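Local coordinates for eukaryotic translation initiation factor 2A (Schizosaccharomyces pombe, PDB 3WJ9), which probably directs initiator methionyl-tRNA to 40S ribosomal subunits for a small number of mRNAs, this chain being the beta-propeller part of the factor, at residues N75-G80 with S89-P94; Q104-W109 with G127-Y132; S321-L326 with I338-N343. All blocks are in the same frame, centred on the assembly; numbering follows the deposited sequence.

Contacts 1 and 2 touch, their centres about 8 Å apart, and share the four-stranded blade that includes strands 76-81, 87-92 and 106-110. Contact 1 pairs the blade's first two strands, whereas contact 2 joins its third strand to the segment that opens the following blade. Contact 3, centred about 37 Å from contact 1, lies across the propeller and pairs the second and third strands of another blade. The two hairpin contacts combine backbone bonds with arginine groups; contact 2, between blades, has no hydrogen bond across its segments and relies on apolar packing. Contact 3 is largely buried, contact 1 partly, with one exposed end, and contact 2 has no exposed residue among those touching.

Contact 1 of 3, residues N75-G80 with S89-P94; sequences NTYELG and STWERP
Tyr-77 and Trp-91 meet as an offset edge-to-face pair, the edge of the indole turned toward the phenol ring with the planes 84° apart. Trp-91 CZ3 comes within 3.4 Å of Tyr-77 CG, while CE3 of the same indole sits against Tyr-77 CB. The indole gets there because its CG is anti to the backbone N (chi1 -175°), beside the carbonyl carbon. Beneath the rings the backbones are tied closely: Tyr-77 N donates to Trp-91 O at 2.9 Å, and Trp-91 N donates to Glu-78 O at 3.1 Å, which makes Trp-91 the partner of two successive residues. Further on, Ser-89 N bonds to Gly-80 O at 2.9 Å. Side chains fill in around this ladder. Glu-78 CB rests 3.8 Å from Trp-91 CB, and on the other face of the sheet Leu-79 CD2 packs 3.6 Å from Thr-90 CG2.

A looser, partly covered stretch follows at Thr-76, whose CG2 lies 4.1 Å from Glu-92 CG. Beyond the indole the contact opens to solvent, where exposed Arg-93 bends at chi3 and grips the phenol of exposed Tyr-77 side-on: NH2 and NE both donate to Tyr-77 OH, NH2 at 2.8 Å. The hydroxyl lies almost in the guanidinium plane, whereas the phenol ring stands 85° to it.

Within its WD-repeat blade, strand 76-81 is an outermost strand, and Leu-79 packs on strands 37-42 and 48-53 of the preceding blade. Thr-90 OG1 hydrogen-bonds Trp-109 NE1 on strand 106-110, a Thr-Trp link between adjacent strands familiar from WD repeats, while Trp-91 and Ser-89 face the loop carrying Gln-125 and Trp-128.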
loop_
_atom_site.group_PDB
_atom_site.type_symbol
_atom_site.label_atom_id
_atom_site.label_comp_id
_atom_site.label_asym_id
_atom_site.label_seq_id
_atom_site.Cartn_x
_atom_site.Cartn_y
_atom_site.Cartn_z
ATOM N N ASN A 75 -5.734 2.485 22.124
ATOM C CA ASN A 75 -5.369 3.774 21.537
ATOM C C ASN A 75 -4.672 3.647 20.183
ATOM O O ASN A 75 -3.917 4.532 19.786
ATOM C CB ASN A 75 -4.468 4.554 22.499
ATOM C CG ASN A 75 -5.001 4.566 23.919
ATOM O OD1 ASN A 75 -6.179 4.834 24.151
ATOM N ND2 ASN A 75 -4.132 4.265 24.878
ATOM N N THR A 76 -4.925 2.547 19.482
ATOM C CA THR A 76 -4.287 2.300 18.191
ATOM C C THR A 76 -4.802 3.255 17.124
ATOM O O THR A 76 -5.923 3.749 17.210
ATOM C CB THR A 76 -4.513 0.855 17.706
ATOM O OG1 THR A 76 -5.896 0.512 17.852
ATOM C CG2 THR A 76 -3.672 -0.115 18.516
ATOM N N TYR A 77 -3.971 3.520 16.124
ATOM C CA TYR A 77 -4.372 4.352 14.997
ATOM C C TYR A 77 -4.113 3.626 13.685
ATOM O O TYR A 77 -4.815 3.838 12.698
ATOM C CB TYR A 77 -3.624 5.686 15.002
ATOM C CG TYR A 77 -4.099 6.685 16.034
ATOM C CD1 TYR A 77 -4.020 6.408 17.391
ATOM C CD2 TYR A 77 -4.624 7.909 15.646
ATOM C CE1 TYR A 77 -4.453 7.318 18.335
ATOM C CE2 TYR A 77 -5.060 8.827 16.581
ATOM C CZ TYR A 77 -4.971 8.526 17.925
ATOM O OH TYR A 77 -5.403 9.437 18.862
ATOM N N GLU A 78 -3.088 2.777 13.678
ATOM C CA GLU A 78 -2.686 2.080 12.462
ATOM C C GLU A 78 -2.451 0.591 12.705
ATOM O O GLU A 78 -2.035 0.181 13.789
ATOM C CB GLU A 78 -1.425 2.721 11.872
ATOM C CG GLU A 78 -1.462 4.241 11.843
ATOM C CD GLU A 78 -1.299 4.811 10.450
ATOM O OE1 GLU A 78 -1.427 4.043 9.474
ATOM O OE2 GLU A 78 -1.056 6.030 10.332
ATOM N N LEU A 79 -2.731 -0.214 11.684
ATOM C CA LEU A 79 -2.564 -1.660 11.758
ATOM C C LEU A 79 -1.883 -2.160 10.486
ATOM O O LEU A 79 -1.998 -1.538 9.431
ATOM C CB LEU A 79 -3.917 -2.350 11.956
ATOM C CG LEU A 79 -4.764 -1.934 13.165
ATOM C CD1 LEU A 79 -6.169 -2.507 13.061
ATOM C CD2 LEU A 79 -4.109 -2.369 14.467
ATOM N N GLY A 80 -1.172 -3.279 10.587
ATOM C CA GLY A 80 -0.465 -3.821 9.442
ATOM C C GLY A 80 -0.135 -5.294 9.564
ATOM O O GLY A 80 0.418 -5.738 10.567
ATOM N N SER A 89 1.345 -5.529 13.271
ATOM C CA SER A 89 1.928 -4.394 13.981
ATOM C C SER A 89 0.869 -3.348 14.323
ATOM O O SER A 89 -0.042 -3.096 13.536
ATOM C CB SER A 89 3.048 -3.761 13.149
ATOM O OG SER A 89 4.087 -4.693 12.895
ATOM N N THR A 90 0.997 -2.744 15.502
ATOM C CA THR A 90 0.017 -1.772 15.979
ATOM C C THR A 90 0.660 -0.462 16.428
ATOM O O THR A 90 1.361 -0.428 17.432
ATOM C CB THR A 90 -0.804 -2.335 17.160
ATOM O OG1 THR A 90 0.074 -2.636 18.252
ATOM C CG2 THR A 90 -1.547 -3.596 16.750
ATOM N N TRP A 91 0.403 0.615 15.690
ATOM C CA TRP A 91 0.884 1.944 16.065
ATOM C C TRP A 91 -0.063 2.595 17.068
ATOM O O TRP A 91 -1.246 2.778 16.785
ATOM C CB TRP A 91 1.026 2.844 14.826
ATOM C CG TRP A 91 1.634 4.215 15.093
ATOM C CD1 TRP A 91 2.931 4.579 14.911
ATOM C CD2 TRP A 91 0.955 5.390 15.560
ATOM N NE1 TRP A 91 3.114 5.894 15.250
ATOM C CE2 TRP A 91 1.914 6.420 15.650
ATOM C CE3 TRP A 91 -0.364 5.672 15.918
ATOM C CZ2 TRP A 91 1.595 7.706 16.081
ATOM C CZ3 TRP A 91 -0.681 6.952 16.346
ATOM C CH2 TRP A 91 0.295 7.952 16.423
ATOM N N GLU A 92 0.457 2.933 18.243
ATOM C CA GLU A 92 -0.289 3.740 19.202
ATOM C C GLU A 92 0.271 5.156 19.189
ATOM O O GLU A 92 1.329 5.401 18.610
ATOM C CB GLU A 92 -0.202 3.150 20.612
ATOM C CG GLU A 92 -0.696 1.721 20.736
ATOM C CD GLU A 92 -0.577 1.189 22.153
ATOM O OE1 GLU A 92 -0.954 0.022 22.386
ATOM O OE2 GLU A 92 -0.107 1.940 23.034
ATOM N N ARG A 93 -0.433 6.089 19.821
ATOM C CA ARG A 93 0.076 7.449 19.938
ATOM C C ARG A 93 1.192 7.471 20.981
ATOM O O ARG A 93 1.017 6.960 22.086
ATOM C CB ARG A 93 -1.043 8.426 20.307
ATOM C CG ARG A 93 -0.614 9.886 20.289
ATOM C CD ARG A 93 -1.747 10.829 20.668
ATOM N NE ARG A 93 -2.838 10.821 19.694
ATOM C CZ ARG A 93 -2.857 11.554 18.584
ATOM N NH1 ARG A 93 -1.841 12.354 18.295
ATOM N NH2 ARG A 93 -3.894 11.486 17.760
ATOM N N PRO A 94 2.349 8.050 20.624
ATOM C CA PRO A 94 3.537 8.059 21.489
ATOM C C PRO A 94 3.324 8.763 22.827
ATOM O O PRO A 94 2.392 9.553 22.974
ATOM C CB PRO A 94 4.582 8.804 20.646
ATOM C CG PRO A 94 3.800 9.557 19.628
ATOM C CD PRO A 94 2.608 8.710 19.333
#

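Contact 2 of 3, residues Q104-W109 with G127-Y132; sequences QNMKVW and GWNLQY
Asn-129 OD1 accepts a hydrogen bond from Ser-89 OG, and Leu-130 N also approaches it, though that bond is too short to trust; the same oxygen stands 4.3 Å from the Met-106 CE methyl. Met-106 is modelled as selenomethionine and carries most of the contact. Bent at both chi2 and chi3, its chain brings CE within 3.5 Å of Trp-128 O and 3.7 Å of Leu-130 CG. Its SE lies obliquely beside the indole, 4.4 Å from Trp-128 CZ3, a Met-aromatic contact. Next along the same face of the strand, Val-108 meets Leu-130 at about a right angle, CG2 lying 3.8 Å from Leu-130 CD1. The other valine branch, CG1, reaches tip to tip toward Tyr-132, 4.0 Å from its OH.

No hydrogen bond crosses between residues 104-109 and 127-132, and the backbones stay well apart, consistent with side-chain packing between propeller blades. Strand 106-110 belongs to the first WD repeat, with Asn-105 and Met-106 forming a classic beta bulge opposite Phe-120 of strand 116-120; Leu-130 leans on Phe-120 too, just before strand 131-132 begins the next blade.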
loop_
_atom_site.group_PDB
_atom_site.type_symbol
_atom_site.label_atom_id
_atom_site.label_comp_id
_atom_site.label_asym_id
_atom_site.label_seq_id
_atom_site.Cartn_x
_atom_site.Cartn_y
_atom_site.Cartn_z
ATOM N N GLN A 104 6.501 2.214 24.631
ATOM C CA GLN A 104 6.659 1.422 23.422
ATOM C C GLN A 104 5.404 1.527 22.566
ATOM O O GLN A 104 4.478 0.725 22.684
ATOM C CB GLN A 104 6.980 -0.033 23.767
ATOM C CG GLN A 104 8.088 -0.190 24.807
ATOM C CD GLN A 104 9.444 -0.473 24.187
ATOM O OE1 GLN A 104 9.758 0.016 23.100
ATOM N NE2 GLN A 104 10.257 -1.264 24.878
ATOM N N ASN A 105 5.399 2.536 21.702
ATOM C CA ASN A 105 4.216 2.933 20.952
ATOM C C ASN A 105 3.706 1.820 20.046
ATOM O O ASN A 105 2.565 1.380 20.166
ATOM C CB ASN A 105 4.534 4.163 20.125
ATOM C CG ASN A 105 5.542 5.072 20.806
ATOM O OD1 ASN A 105 6.559 5.424 20.214
ATOM N ND2 ASN A 105 5.277 5.444 22.055
HETATM N N MSE A 106 4.600 1.282 19.217
HETATM C CA MSE A 106 4.262 0.193 18.305
HETATM C C MSE A 106 4.868 -1.132 18.725
HETATM O O MSE A 106 6.070 -1.199 19.053
HETATM C CB MSE A 106 4.643 0.586 16.872
HETATM C CG MSE A 106 6.004 0.083 16.407
HETATM SE SE MSE A 106 5.756 -1.564 15.355
HETATM C CE MSE A 106 7.240 -1.318 14.086
ATOM N N LYS A 107 4.048 -2.181 18.722
ATOM C CA LYS A 107 4.421 -3.492 19.170
ATOM C C LYS A 107 4.155 -4.436 18.011
ATOM O O LYS A 107 3.362 -4.122 17.122
ATOM C CB LYS A 107 3.617 -3.860 20.415
ATOM C CG LYS A 107 3.542 -2.723 21.432
ATOM C CD LYS A 107 2.504 -2.968 22.508
ATOM C CE LYS A 107 2.121 -1.666 23.197
ATOM N NZ LYS A 107 3.294 -0.998 23.829
ATOM N N VAL A 108 4.832 -5.574 17.992
ATOM C CA VAL A 108 4.550 -6.576 16.977
ATOM C C VAL A 108 3.877 -7.745 17.679
ATOM O O VAL A 108 4.267 -8.119 18.783
ATOM C CB VAL A 108 5.825 -7.030 16.239
ATOM C CG1 VAL A 108 5.479 -7.995 15.114
ATOM C CG2 VAL A 108 6.574 -5.828 15.690
ATOM N N TRP A 109 2.847 -8.305 17.054
ATOM C CA TRP A 109 2.076 -9.366 17.687
ATOM C C TRP A 109 2.038 -10.628 16.832
ATOM O O TRP A 109 2.133 -10.567 15.607
ATOM C CB TRP A 109 0.642 -8.896 17.969
ATOM C CG TRP A 109 0.530 -7.523 18.586
ATOM C CD1 TRP A 109 0.586 -6.326 17.933
ATOM C CD2 TRP A 109 0.311 -7.213 19.970
ATOM N NE1 TRP A 109 0.432 -5.291 18.822
ATOM C CE2 TRP A 109 0.259 -5.807 20.077
ATOM C CE3 TRP A 109 0.160 -7.983 21.126
ATOM C CZ2 TRP A 109 0.063 -5.161 21.295
ATOM C CZ3 TRP A 109 -0.033 -7.337 22.335
ATOM C CH2 TRP A 109 -0.080 -5.941 22.409
ATOM N N GLY A 127 5.939 5.721 7.622
ATOM C CA GLY A 127 6.956 4.684 7.667
ATOM C C GLY A 127 7.096 4.087 9.052
ATOM O O GLY A 127 8.200 3.790 9.507
ATOM N N TRP A 128 5.967 3.911 9.726
ATOM C CA TRP A 128 5.957 3.431 11.101
ATOM C C TRP A 128 6.293 1.942 11.192
ATOM O O TRP A 128 7.102 1.533 12.022
ATOM C CB TRP A 128 4.593 3.707 11.745
ATOM C CG TRP A 128 3.467 2.928 11.132
ATOM C CD1 TRP A 128 2.786 3.236 9.993
ATOM C CD2 TRP A 128 2.903 1.710 11.620
ATOM N NE1 TRP A 128 1.829 2.285 9.743
ATOM C CE2 TRP A 128 1.881 1.330 10.734
ATOM C CE3 TRP A 128 3.161 0.893 12.728
ATOM C CZ2 TRP A 128 1.115 0.184 10.909
ATOM C CZ3 TRP A 128 2.403 -0.248 12.909
ATOM C CH2 TRP A 128 1.392 -0.593 12.003
ATOM N N ASN A 129 5.691 1.142 10.318
ATOM C CA ASN A 129 5.779 -0.311 10.423
ATOM C C ASN A 129 7.118 -0.873 9.965
ATOM O O ASN A 129 7.873 -0.211 9.253
ATOM C CB ASN A 129 4.652 -0.961 9.616
ATOM C CG ASN A 129 4.342 -2.375 10.075
ATOM O OD1 ASN A 129 5.165 -3.027 10.717
ATOM N ND2 ASN A 129 3.152 -2.858 9.740
ATOM N N LEU A 130 7.407 -2.097 10.392
ATOM C CA LEU A 130 8.529 -2.848 9.853
ATOM C C LEU A 130 8.202 -3.276 8.433
ATOM O O LEU A 130 7.058 -3.609 8.131
ATOM C CB LEU A 130 8.834 -4.076 10.712
ATOM C CG LEU A 130 9.196 -3.862 12.178
ATOM C CD1 LEU A 130 9.135 -5.177 12.936
ATOM C CD2 LEU A 130 10.582 -3.264 12.242
ATOM N N GLN A 131 9.201 -3.258 7.560
ATOM C CA GLN A 131 9.038 -3.830 6.233
ATOM C C GLN A 131 9.420 -5.300 6.312
ATOM O O GLN A 131 10.111 -5.715 7.241
ATOM C CB GLN A 131 9.891 -3.094 5.199
ATOM C CG GLN A 131 9.656 -1.594 5.164
ATOM C CD GLN A 131 10.363 -0.919 4.008
ATOM O OE1 GLN A 131 10.739 -1.566 3.030
ATOM N NE2 GLN A 131 10.563 0.389 4.120
ATOM N N TYR A 132 8.961 -6.088 5.349
ATOM C CA TYR A 132 9.229 -7.519 5.365
ATOM C C TYR A 132 9.654 -8.033 4.001
ATOM O O TYR A 132 9.421 -7.390 2.979
ATOM C CB TYR A 132 7.994 -8.297 5.824
ATOM C CG TYR A 132 7.615 -8.120 7.278
ATOM C CD1 TYR A 132 6.956 -6.977 7.716
ATOM C CD2 TYR A 132 7.903 -9.107 8.210
ATOM C CE1 TYR A 132 6.608 -6.818 9.043
ATOM C CE2 TYR A 132 7.557 -8.956 9.541
ATOM C CZ TYR A 132 6.910 -7.811 9.951
ATOM O OH TYR A 132 6.564 -7.657 11.274
#

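Contact 3 of 3, residues S321-L326 with I338-N343; sequences SRYILL and IFDAAN
Phe-339, its CG beside the backbone N (chi1 -58°), sets its ring alongside strand 323-326, edge first, so that CE1 lies 4.0 Å from Leu-326 CB and the rim passes near Ile-324 O. Ile-324 fills in next to the ring's base, CB to Phe-339 CB at 4.3 Å, and sends CD1 onward to Ala-341 CB, 4.4 Å away. On the opposite face Ile-338 CG2 rests against Tyr-323 CB at 4.0 Å. Beyond it the Tyr-323 ring is flanked by Arg-322, whose CG lies over the rim of one phenol face while Tyr-323 CE1 lies over a face of the guanidinium. Asp-340 enters obliquely beside both groups, with OD2 3.8 Å from Tyr-323 CE1.

Between the faces, Phe-339 N and Ile-324 N each donate to the other residue's carbonyl oxygen, a hydrogen-bonded antiparallel pair. Ala-341 N adds a bond to Arg-322 O at 3.1 Å just after the strand. This hairpin forms the two middle strands of a WD-repeat blade, and Leu-325 and Ile-338 carry its packing to Leu-368 in the following blade.

Buried Asp-340 has work for both oxygens: OD2 makes a salt bridge to Arg-322 NE at 3.1 Å, and OD1 takes weak bonds from Ala-342 N and Asn-343 N. An alanine here would probably leave the Arg-322 guanidinium without this counter-charge and the following turn without its side-chain acceptor. The salt bridge and these N-H groups are likely to favour the ionised carboxylate, which ties the open end of the hairpin to the turn after strand 335-340.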
loop_
_atom_site.group_PDB
_atom_site.type_symbol
_atom_site.label_atom_id
_atom_site.label_comp_id
_atom_site.label_asym_id
_atom_site.label_seq_id
_atom_site.Cartn_x
_atom_site.Cartn_y
_atom_site.Cartn_z
ATOM N N SER A 321 -3.538 -7.957 -14.913
ATOM C CA SER A 321 -2.689 -7.198 -15.831
ATOM C C SER A 321 -3.294 -7.027 -17.222
ATOM O O SER A 321 -2.573 -6.771 -18.185
ATOM C CB SER A 321 -1.312 -7.857 -15.956
ATOM O OG SER A 321 -0.568 -7.719 -14.760
ATOM N N ARG A 322 -4.612 -7.164 -17.329
ATOM C CA ARG A 322 -5.278 -6.997 -18.614
ATOM C C ARG A 322 -5.888 -5.606 -18.752
ATOM O O ARG A 322 -5.791 -4.979 -19.805
ATOM C CB ARG A 322 -6.365 -8.058 -18.809
ATOM C CG ARG A 322 -7.056 -7.965 -20.163
ATOM C CD ARG A 322 -8.332 -8.788 -20.217
ATOM N NE ARG A 322 -9.014 -8.638 -21.501
ATOM C CZ ARG A 322 -10.236 -9.092 -21.757
ATOM N NH1 ARG A 322 -10.921 -9.727 -20.817
ATOM N NH2 ARG A 322 -10.775 -8.909 -22.955
ATOM N N TYR A 323 -6.514 -5.130 -17.681
ATOM C CA TYR A 323 -7.234 -3.862 -17.716
ATOM C C TYR A 323 -6.446 -2.724 -17.082
ATOM O O TYR A 323 -5.685 -2.928 -16.138
ATOM C CB TYR A 323 -8.586 -4.004 -17.017
ATOM C CG TYR A 323 -9.410 -5.165 -17.518
ATOM C CD1 TYR A 323 -9.918 -5.171 -18.809
ATOM C CD2 TYR A 323 -9.684 -6.252 -16.700
ATOM C CE1 TYR A 323 -10.669 -6.228 -19.275
ATOM C CE2 TYR A 323 -10.440 -7.317 -17.157
ATOM C CZ TYR A 323 -10.929 -7.298 -18.446
ATOM O OH TYR A 323 -11.680 -8.353 -18.910
ATOM N N ILE A 324 -6.638 -1.520 -17.611
ATOM C CA ILE A 324 -5.995 -0.327 -17.074
ATOM C C ILE A 324 -7.040 0.735 -16.738
ATOM O O ILE A 324 -7.837 1.124 -17.592
ATOM C CB ILE A 324 -4.959 0.250 -18.064
ATOM C CG1 ILE A 324 -3.957 -0.832 -18.478
ATOM C CG2 ILE A 324 -4.238 1.434 -17.449
ATOM C CD1 ILE A 324 -2.907 -0.357 -19.462
ATOM N N LEU A 325 -7.034 1.194 -15.489
ATOM C CA LEU A 325 -8.021 2.160 -15.016
ATOM C C LEU A 325 -7.449 3.573 -15.013
ATOM O O LEU A 325 -6.275 3.776 -14.706
ATOM C CB LEU A 325 -8.510 1.771 -13.615
ATOM C CG LEU A 325 -9.657 2.549 -12.962
ATOM C CD1 LEU A 325 -10.469 1.619 -12.081
ATOM C CD2 LEU A 325 -9.139 3.718 -12.138
ATOM N N LEU A 326 -8.282 4.550 -15.356
ATOM C CA LEU A 326 -7.858 5.944 -15.349
ATOM C C LEU A 326 -8.967 6.822 -14.779
ATOM O O LEU A 326 -10.037 6.950 -15.373
ATOM C CB LEU A 326 -7.475 6.397 -16.758
ATOM C CG LEU A 326 -6.762 7.746 -16.852
ATOM C CD1 LEU A 326 -5.494 7.743 -16.015
ATOM C CD2 LEU A 326 -6.449 8.101 -18.296
ATOM N N ILE A 338 -11.779 2.673 -18.304
ATOM C CA ILE A 338 -11.058 1.403 -18.243
ATOM C C ILE A 338 -10.574 0.975 -19.628
ATOM O O ILE A 338 -11.368 0.802 -20.553
ATOM C CB ILE A 338 -11.925 0.283 -17.632
ATOM C CG1 ILE A 338 -12.249 0.604 -16.171
ATOM C CG2 ILE A 338 -11.211 -1.054 -17.726
ATOM C CD1 ILE A 338 -13.040 -0.474 -15.469
ATOM N N PHE A 339 -9.260 0.809 -19.753
ATOM C CA PHE A 339 -8.634 0.470 -21.026
ATOM C C PHE A 339 -8.088 -0.955 -21.013
ATOM O O PHE A 339 -7.885 -1.542 -19.950
ATOM C CB PHE A 339 -7.521 1.468 -21.348
ATOM C CG PHE A 339 -7.990 2.897 -21.419
ATOM C CD1 PHE A 339 -8.085 3.672 -20.274
ATOM C CD2 PHE A 339 -8.342 3.460 -22.633
ATOM C CE1 PHE A 339 -8.520 4.982 -20.341
ATOM C CE2 PHE A 339 -8.778 4.766 -22.706
ATOM C CZ PHE A 339 -8.867 5.529 -21.560
ATOM N N ASP A 340 -7.849 -1.506 -22.200
ATOM C CA ASP A 340 -7.455 -2.906 -22.338
ATOM C C ASP A 340 -6.139 -3.042 -23.098
ATOM O O ASP A 340 -6.085 -2.805 -24.301
ATOM C CB ASP A 340 -8.562 -3.691 -23.052
ATOM C CG ASP A 340 -8.381 -5.198 -22.955
ATOM O OD1 ASP A 340 -7.235 -5.685 -23.043
ATOM O OD2 ASP A 340 -9.399 -5.903 -22.795
ATOM N N ALA A 341 -5.088 -3.441 -22.386
ATOM C CA ALA A 341 -3.774 -3.644 -22.989
ATOM C C ALA A 341 -3.811 -4.716 -24.075
ATOM O O ALA A 341 -3.098 -4.627 -25.074
ATOM C CB ALA A 341 -2.758 -4.015 -21.921
ATOM N N ALA A 342 -4.649 -5.727 -23.877
ATOM C CA ALA A 342 -4.723 -6.846 -24.808
ATOM C C ALA A 342 -5.462 -6.497 -26.107
ATOM O O ALA A 342 -5.225 -7.124 -27.140
ATOM C CB ALA A 342 -5.380 -8.043 -24.132
ATOM N N ASN A 343 -6.330 -5.489 -26.064
ATOM C CA ASN A 343 -7.202 -5.181 -27.200
ATOM C C ASN A 343 -6.771 -3.949 -28.021
ATOM O O ASN A 343 -7.583 -3.384 -28.749
ATOM C CB ASN A 343 -8.643 -4.979 -26.708
ATOM C CG ASN A 343 -9.677 -5.270 -27.785
ATOM O OD1 ASN A 343 -9.344 -5.393 -28.966
ATOM N ND2 ASN A 343 -10.944 -5.339 -27.386
#